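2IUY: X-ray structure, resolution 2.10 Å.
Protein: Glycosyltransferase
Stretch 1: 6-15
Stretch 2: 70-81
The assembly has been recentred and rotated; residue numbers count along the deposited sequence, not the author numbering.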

ATOM      1  N   VAL A   6       8.733   4.823 -19.069  1.00  9.19           N
ATOM      2  CA  VAL A   6       7.469   4.608 -18.340  1.00  8.24           C
ATOM      3  C   VAL A   6       7.125   5.894 -17.581  1.00  8.97           C
ATOM      4  O   VAL A   6       7.931   6.390 -16.769  1.00  9.83           O
ATOM      5  CB  VAL A   6       7.491   3.407 -17.349  1.00  8.46           C
ATOM      6  CG1 VAL A   6       6.052   3.165 -16.702  1.00  7.68           C
ATOM      7  CG2 VAL A   6       8.077   2.075 -17.983  1.00  9.43           C
ATOM      8  N   ALA A   7       5.963   6.455 -17.881  1.00  8.90           N
ATOM      9  CA  ALA A   7       5.429   7.570 -17.112  1.00  9.51           C
ATOM     10  C   ALA A   7       4.579   6.980 -16.009  1.00 10.73           C
ATOM     11  O   ALA A   7       3.569   6.334 -16.304  1.00 11.31           O
ATOM     12  CB  ALA A   7       4.603   8.484 -17.991  1.00  8.47           C
ATOM     13  N   LEU A   8       5.019   7.168 -14.750  1.00 11.15           N
ATOM     14  CA  LEU A   8       4.331   6.661 -13.558  1.00 11.18           C
ATOM     15  C   LEU A   8       3.616   7.814 -12.942  1.00 11.58           C
ATOM     16  O   LEU A   8       4.291   8.753 -12.542  1.00 11.29           O
ATOM     17  CB  LEU A   8       5.303   6.158 -12.487  1.00 11.53           C
ATOM     18  CG  LEU A   8       5.880   4.759 -12.543  1.00 12.35           C
ATOM     19  CD1 LEU A   8       6.799   4.553 -11.276  1.00  8.62           C
ATOM     20  CD2 LEU A   8       4.747   3.701 -12.699  1.00  9.41           C
ATOM     21  N   VAL A   9       2.280   7.732 -12.822  1.00 10.92           N
ATOM     22  CA  VAL A   9       1.494   8.874 -12.385  1.00 10.90           C
ATOM     23  C   VAL A   9       1.060   8.566 -10.998  1.00 11.32           C
ATOM     24  O   VAL A   9       0.221   7.687 -10.771  1.00 11.80           O
ATOM     25  CB  VAL A   9       0.226   9.207 -13.310  1.00 11.69           C
ATOM     26  CG1 VAL A   9      -0.315  10.607 -12.988  1.00  9.36           C
ATOM     27  CG2 VAL A   9       0.602   9.180 -14.805  1.00  9.64           C
ATOM     28  N   ASN A  10       1.673   9.279 -10.056  1.00 11.21           N
ATOM     29  CA  ASN A  10       1.298   9.230  -8.661  1.00 10.10           C
ATOM     30  C   ASN A  10       0.013  10.002  -8.508  1.00  9.93           C
ATOM     31  O   ASN A  10      -0.277  10.894  -9.317  1.00  9.06           O
ATOM     32  CB  ASN A  10       2.381   9.931  -7.818  1.00  9.49           C
ATOM     33  CG  ASN A  10       2.068   9.928  -6.347  1.00  9.07           C
ATOM     34  OD1 ASN A  10       1.717   8.891  -5.787  1.00 10.34           O
ATOM     35  ND2 ASN A  10       2.228  11.075  -5.694  1.00  7.25           N
ATOM     36  N   ILE A  11      -0.717   9.683  -7.443  1.00  9.55           N
ATOM     37  CA  ILE A  11      -1.948  10.388  -7.051  1.00  9.26           C
ATOM     38  C   ILE A  11      -1.555  11.788  -6.540  1.00  9.95           C
ATOM     39  O   ILE A  11      -0.847  11.900  -5.520  1.00 11.00           O
ATOM     40  CB  ILE A  11      -2.732   9.602  -5.950  1.00  8.57           C
ATOM     41  CG1 ILE A  11      -4.040  10.321  -5.603  1.00 10.43           C
ATOM     42  CG2 ILE A  11      -1.870   9.411  -4.643  1.00 11.62           C
ATOM     43  CD1 ILE A  11      -5.009   9.467  -4.734  1.00  8.16           C
ATOM     44  N   PRO A  12      -1.951  12.857  -7.275  1.00 10.58           N
ATOM     45  CA  PRO A  12      -1.557  14.244  -6.873  1.00 11.08           C
ATOM     46  C   PRO A  12      -2.328  14.767  -5.638  1.00 12.28           C
ATOM     47  O   PRO A  12      -3.535  15.006  -5.706  1.00 11.37           O
ATOM     48  CB  PRO A  12      -1.823  15.096  -8.143  1.00 11.06           C
ATOM     49  CG  PRO A  12      -2.298  14.165  -9.197  1.00 12.40           C
ATOM     50  CD  PRO A  12      -2.717  12.832  -8.538  1.00  9.07           C
ATOM     51  N   LEU A  13      -1.626  14.911  -4.514  1.00 11.90           N
ATOM     52  CA  LEU A  13      -2.227  15.283  -3.273  1.00 13.26           C
ATOM     53  C   LEU A  13      -1.292  16.237  -2.558  1.00 14.27           C
ATOM     54  O   LEU A  13      -0.095  16.002  -2.498  1.00 12.47           O
ATOM     55  CB  LEU A  13      -2.425  14.045  -2.359  1.00 13.45           C
ATOM     56  CG  LEU A  13      -3.541  13.028  -2.685  1.00 14.84           C
ATOM     57  CD1 LEU A  13      -3.576  11.855  -1.659  1.00 12.91           C
ATOM     58  CD2 LEU A  13      -4.922  13.730  -2.721  1.00 11.81           C
ATOM     59  N   ARG A  14      -1.855  17.283  -1.954  1.00 14.82           N
ATOM     60  CA  ARG A  14      -1.003  18.200  -1.211  1.00 15.38           C
ATOM     61  C   ARG A  14      -0.787  17.739   0.199  1.00 14.24           C
ATOM     62  O   ARG A  14      -1.618  17.036   0.759  1.00 14.23           O
ATOM     63  CB  ARG A  14      -1.579  19.618  -1.248  1.00 16.90           C
ATOM     64  CG  ARG A  14      -1.300  20.275  -2.613  1.00 18.14           C
ATOM     65  CD  ARG A  14      -1.978  21.568  -2.669  1.00 24.41           C
ATOM     66  NE  ARG A  14      -2.432  21.837  -4.020  1.00 26.88           N
ATOM     67  CZ  ARG A  14      -1.756  22.566  -4.895  1.00 25.86           C
ATOM     68  NH1 ARG A  14      -0.593  23.097  -4.552  1.00 20.77           N
ATOM     69  NH2 ARG A  14      -2.264  22.760  -6.107  1.00 26.49           N
ATOM     70  N   VAL A  15       0.372  18.086   0.746  1.00 13.67           N
ATOM     71  CA  VAL A  15       0.641  17.885   2.164  1.00 12.88           C
ATOM     72  C   VAL A  15      -0.493  18.571   2.929  1.00 13.22           C
ATOM     73  O   VAL A  15      -0.892  19.706   2.585  1.00 12.29           O
ATOM     74  CB  VAL A  15       1.998  18.450   2.524  1.00 12.89           C
ATOM     75  CG1 VAL A  15       2.168  18.492   4.029  1.00 11.91           C
ATOM     76  CG2 VAL A  15       3.109  17.650   1.790  1.00  9.99           C
ATOM     77  N   ALA A  70       5.324  18.440 -12.548  1.00 19.49           N
ATOM     78  CA  ALA A  70       3.882  18.520 -12.782  1.00 18.77           C
ATOM     79  C   ALA A  70       3.193  17.883 -11.613  1.00 17.94           C
ATOM     80  O   ALA A  70       3.374  16.694 -11.330  1.00 17.39           O
ATOM     81  CB  ALA A  70       3.478  17.836 -14.119  1.00 18.86           C
ATOM     82  N   GLY A  71       2.477  18.732 -10.897  1.00 18.25           N
ATOM     83  CA  GLY A  71       1.748  18.378  -9.707  1.00 18.02           C
ATOM     84  C   GLY A  71       0.293  18.251 -10.038  1.00 18.57           C
ATOM     85  O   GLY A  71      -0.263  17.177  -9.895  1.00 19.55           O
ATOM     86  N   GLU A  72      -0.354  19.318 -10.498  1.00 20.08           N
ATOM     87  CA  GLU A  72      -1.797  19.183 -10.659  1.00 21.59           C
ATOM     88  C   GLU A  72      -2.204  18.425 -11.911  1.00 20.27           C
ATOM     89  O   GLU A  72      -1.426  18.324 -12.823  1.00 19.23           O
ATOM     90  CB  GLU A  72      -2.574  20.474 -10.477  1.00 23.47           C
ATOM     91  CG  GLU A  72      -1.927  21.675 -10.992  1.00 28.73           C
ATOM     92  CD  GLU A  72      -2.454  22.844 -10.216  1.00 37.23           C
ATOM     93  OE1 GLU A  72      -2.288  22.840  -8.968  1.00 39.07           O
ATOM     94  OE2 GLU A  72      -3.058  23.750 -10.847  1.00 41.88           O
ATOM     95  N   PRO A  73      -3.427  17.857 -11.902  1.00 20.69           N
ATOM     96  CA  PRO A  73      -3.971  17.062 -12.998  1.00 20.74           C
ATOM     97  C   PRO A  73      -3.766  17.712 -14.370  1.00 21.09           C
ATOM     98  O   PRO A  73      -3.326  17.026 -15.273  1.00 20.74           O
ATOM     99  CB  PRO A  73      -5.444  16.927 -12.632  1.00 21.07           C
ATOM    100  CG  PRO A  73      -5.398  16.930 -11.087  1.00 21.13           C
ATOM    101  CD  PRO A  73      -4.357  17.928 -10.751  1.00 19.75           C
ATOM    102  N   GLU A  74      -4.038  19.005 -14.504  1.00 20.83           N
ATOM    103  CA  GLU A  74      -3.974  19.694 -15.800  1.00 22.02           C
ATOM    104  C   GLU A  74      -2.563  19.755 -16.353  1.00 20.55           C
ATOM    105  O   GLU A  74      -2.358  19.609 -17.550  1.00 19.97           O
ATOM    106  CB  GLU A  74      -4.571  21.126 -15.696  1.00 23.46           C
ATOM    107  CG  GLU A  74      -4.913  21.568 -14.232  1.00 29.38           C
ATOM    108  CD  GLU A  74      -4.489  23.002 -13.873  1.00 36.47           C
ATOM    109  OE1 GLU A  74      -5.185  23.600 -13.020  1.00 38.71           O
ATOM    110  OE2 GLU A  74      -3.473  23.524 -14.425  1.00 38.64           O
ATOM    111  N   GLU A  75      -1.597  19.985 -15.468  1.00 20.09           N
ATOM    112  CA  GLU A  75      -0.166  19.990 -15.811  1.00 19.41           C
ATOM    113  C   GLU A  75       0.315  18.599 -16.198  1.00 18.00           C
ATOM    114  O   GLU A  75       1.163  18.470 -17.079  1.00 17.30           O
ATOM    115  CB  GLU A  75       0.678  20.451 -14.606  1.00 19.90           C
ATOM    116  CG  GLU A  75       0.714  21.944 -14.406  1.00 24.17           C
ATOM    117  CD  GLU A  75       0.961  22.377 -12.959  1.00 30.12           C
ATOM    118  OE1 GLU A  75       0.308  23.388 -12.594  1.00 34.44           O
ATOM    119  OE2 GLU A  75       1.765  21.750 -12.193  1.00 29.50           O
ATOM    120  N   ILE A  76      -0.186  17.581 -15.494  1.00 15.77           N
ATOM    121  CA  ILE A  76       0.137  16.212 -15.802  1.00 15.62           C
ATOM    122  C   ILE A  76      -0.451  15.862 -17.192  1.00 15.92           C
ATOM    123  O   ILE A  76       0.246  15.283 -18.004  1.00 15.40           O
ATOM    124  CB  ILE A  76      -0.364  15.189 -14.721  1.00 14.93           C
ATOM    125  CG1 ILE A  76       0.271  15.435 -13.342  1.00 13.14           C
ATOM    126  CG2 ILE A  76      -0.094  13.736 -15.184  1.00 14.11           C
ATOM    127  CD1 ILE A  76      -0.486  14.660 -12.190  1.00 14.59           C
ATOM    128  N   GLU A  77      -1.694  16.245 -17.469  1.00 16.43           N
ATOM    129  CA  GLU A  77      -2.292  15.989 -18.815  1.00 18.50           C
ATOM    130  C   GLU A  77      -1.561  16.692 -19.927  1.00 17.91           C
ATOM    131  O   GLU A  77      -1.353  16.114 -20.995  1.00 17.73           O
ATOM    132  CB  GLU A  77      -3.771  16.392 -18.925  1.00 19.31           C
ATOM    133  CG  GLU A  77      -4.591  16.008 -17.752  1.00 23.58           C
ATOM    134  CD  GLU A  77      -6.058  16.263 -17.963  1.00 32.07           C
ATOM    135  OE1 GLU A  77      -6.843  15.470 -17.357  1.00 33.45           O
ATOM    136  OE2 GLU A  77      -6.405  17.243 -18.711  1.00 32.81           O
ATOM    137  N   ARG A  78      -1.166  17.935 -19.671  1.00 18.16           N
ATOM    138  CA  ARG A  78      -0.466  18.725 -20.662  1.00 18.37           C
ATOM    139  C   ARG A  78       0.831  18.060 -21.034  1.00 17.81           C
ATOM    140  O   ARG A  78       1.136  17.967 -22.225  1.00 18.58           O
ATOM    141  CB  ARG A  78      -0.248  20.138 -20.134  1.00 20.04           C
ATOM    142  CG  ARG A  78       0.372  21.147 -21.100  1.00 22.11           C
ATOM    143  CD  ARG A  78       0.160  22.554 -20.566  1.00 26.33           C
ATOM    144  NE  ARG A  78      -1.280  22.828 -20.420  1.00 31.49           N
ATOM    145  CZ  ARG A  78      -1.891  23.202 -19.289  1.00 34.64           C
ATOM    146  NH1 ARG A  78      -1.190  23.397 -18.157  1.00 34.42           N
ATOM    147  NH2 ARG A  78      -3.212  23.399 -19.297  1.00 35.11           N
ATOM    148  N   TRP A  79       1.569  17.576 -20.024  1.00 16.59           N
ATOM    149  CA  TRP A  79       2.865  16.903 -20.176  1.00 15.11           C
ATOM    150  C   TRP A  79       2.766  15.577 -20.939  1.00 14.54           C
ATOM    151  O   TRP A  79       3.573  15.302 -21.827  1.00 13.24           O
ATOM    152  CB  TRP A  79       3.543  16.664 -18.803  1.00 14.88           C
ATOM    153  CG  TRP A  79       4.990  16.199 -18.954  1.00 14.76           C
ATOM    154  CD1 TRP A  79       6.126  16.999 -19.070  1.00 16.47           C
ATOM    155  CD2 TRP A  79       5.464  14.831 -19.043  1.00 16.10           C
ATOM    156  NE1 TRP A  79       7.245  16.204 -19.219  1.00 14.73           N
ATOM    157  CE2 TRP A  79       6.866  14.881 -19.204  1.00 14.26           C
ATOM    158  CE3 TRP A  79       4.833  13.574 -18.992  1.00 13.80           C
ATOM    159  CZ2 TRP A  79       7.650  13.720 -19.331  1.00 16.20           C
ATOM    160  CZ3 TRP A  79       5.622  12.420 -19.115  1.00 15.46           C
ATOM    161  CH2 TRP A  79       7.013  12.512 -19.296  1.00 13.50           C
ATOM    162  N   LEU A  80       1.787  14.758 -20.550  1.00 14.74           N
ATOM    163  CA  LEU A  80       1.501  13.459 -21.192  1.00 15.06           C
ATOM    164  C   LEU A  80       1.130  13.556 -22.685  1.00 16.43           C
ATOM    165  O   LEU A  80       1.451  12.657 -23.473  1.00 16.90           O
ATOM    166  CB  LEU A  80       0.391  12.709 -20.409  1.00 14.09           C
ATOM    167  CG  LEU A  80       0.762  12.196 -19.009  1.00 13.06           C
ATOM    168  CD1 LEU A  80      -0.480  11.566 -18.338  1.00 11.20           C
ATOM    169  CD2 LEU A  80       1.931  11.218 -19.058  1.00 12.34           C
ATOM    170  N   ARG A  81       0.452  14.638 -23.076  1.00 16.93           N
ATOM    171  CA  ARG A  81       0.049  14.837 -24.460  1.00 17.87           C
ATOM    172  C   ARG A  81       1.243  14.926 -25.433  1.00 16.89           C
ATOM    173  O   ARG A  81       1.160  14.495 -26.577  1.00 18.04           O
ATOM    174  CB  ARG A  81      -0.865  16.082 -24.567  1.00 18.08           C
ATOM    175  CG  ARG A  81      -1.528  16.232 -25.948  1.00 19.83           C
ATOM    176  CD  ARG A  81      -2.613  17.351 -25.997  1.00 19.35           C
ATOM    177  NE  ARG A  81      -3.984  16.847 -25.734  1.00 24.12           N
ATOM    178  CZ  ARG A  81      -4.819  16.276 -26.623  1.00 24.04           C
ATOM    179  NH1 ARG A  81      -4.501  16.079 -27.929  1.00 18.47           N
ATOM    180  NH2 ARG A  81      -6.038  15.899 -26.192  1.00 24.01           N
TER

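No hydrogen bond joins these two stretches, although they run side by side for most of their length; apart from one salt bridge, most of what they share is packing between apolar side chains. The pair illustrates a general principle of α/β packing. A strand within a sheet commits its backbone polar groups in the plane of the sheet, and a helix satisfies its own internally, so what remains for the meeting of the two is the shape and greasiness of their side chains.

The backbone arrangement is simple. Strand 6-9 and helix 73-81 are nearly antiparallel, at 169°, and their axes come no closer than 11.3 Å. The register follows from this: Ala 7 lies across from Leu 80, Val 9 across from Ile 76, and, beyond the strand, Pro 12 across from Gly 71. The helix carries its own i to i+4 hydrogen bonds, beginning with Ile 76 N to Glu 72 O at 3.0 Å, which leaves Glu 72 at the N-cap position.

Strand alternation selects the contacting residues. Ala 7 and Val 9 point toward the helix, while the side chains of Val 6 and Leu 8 remain out of reach. On the helix, Ile 76 and Leu 80 are one turn apart and therefore share a face. Val 9 spans both: its CG1 lies 3.8 Å from Ile 76 CG2, and its CG2 lies 4.4 Å from Leu 80 CD1. Ala 7, with just a methyl to offer, places CB 4.0 Å from Leu 80 CD2 and 4.2 Å from Trp 79 CZ3, meeting the indole at its edge rather than over its face.

Past the strand, the chains draw closer, with the CA atoms of Pro 12 and Gly 71 6.0 Å apart. Pro 12 CG packs 3.5 Å from Ile 76 CD1, extending the apolar seam, while Pro 12 CB approaches Gly 71 O to 3.1 Å, a tight van der Waals contact. Gly 71 N makes a weak hydrogen bond within its own stretch, to Glu 75 OE2 at 3.4 Å.

The charged pair closes this end. The CA-to-CB bonds of Arg 14 and Glu 72 both point sideways, yet the ends of their side chains come nearer and form a salt bridge, Arg 14 NH2 to Glu 72 OE1 at 2.9 Å. The carboxylate oxygen sits at the guanidinium edge, near its plane, where the N-H groups are directed. Both residues are partly exposed, whereas Ala 7, Val 9, Ile 76 and Leu 80 are buried, and there the seam is apolar throughout.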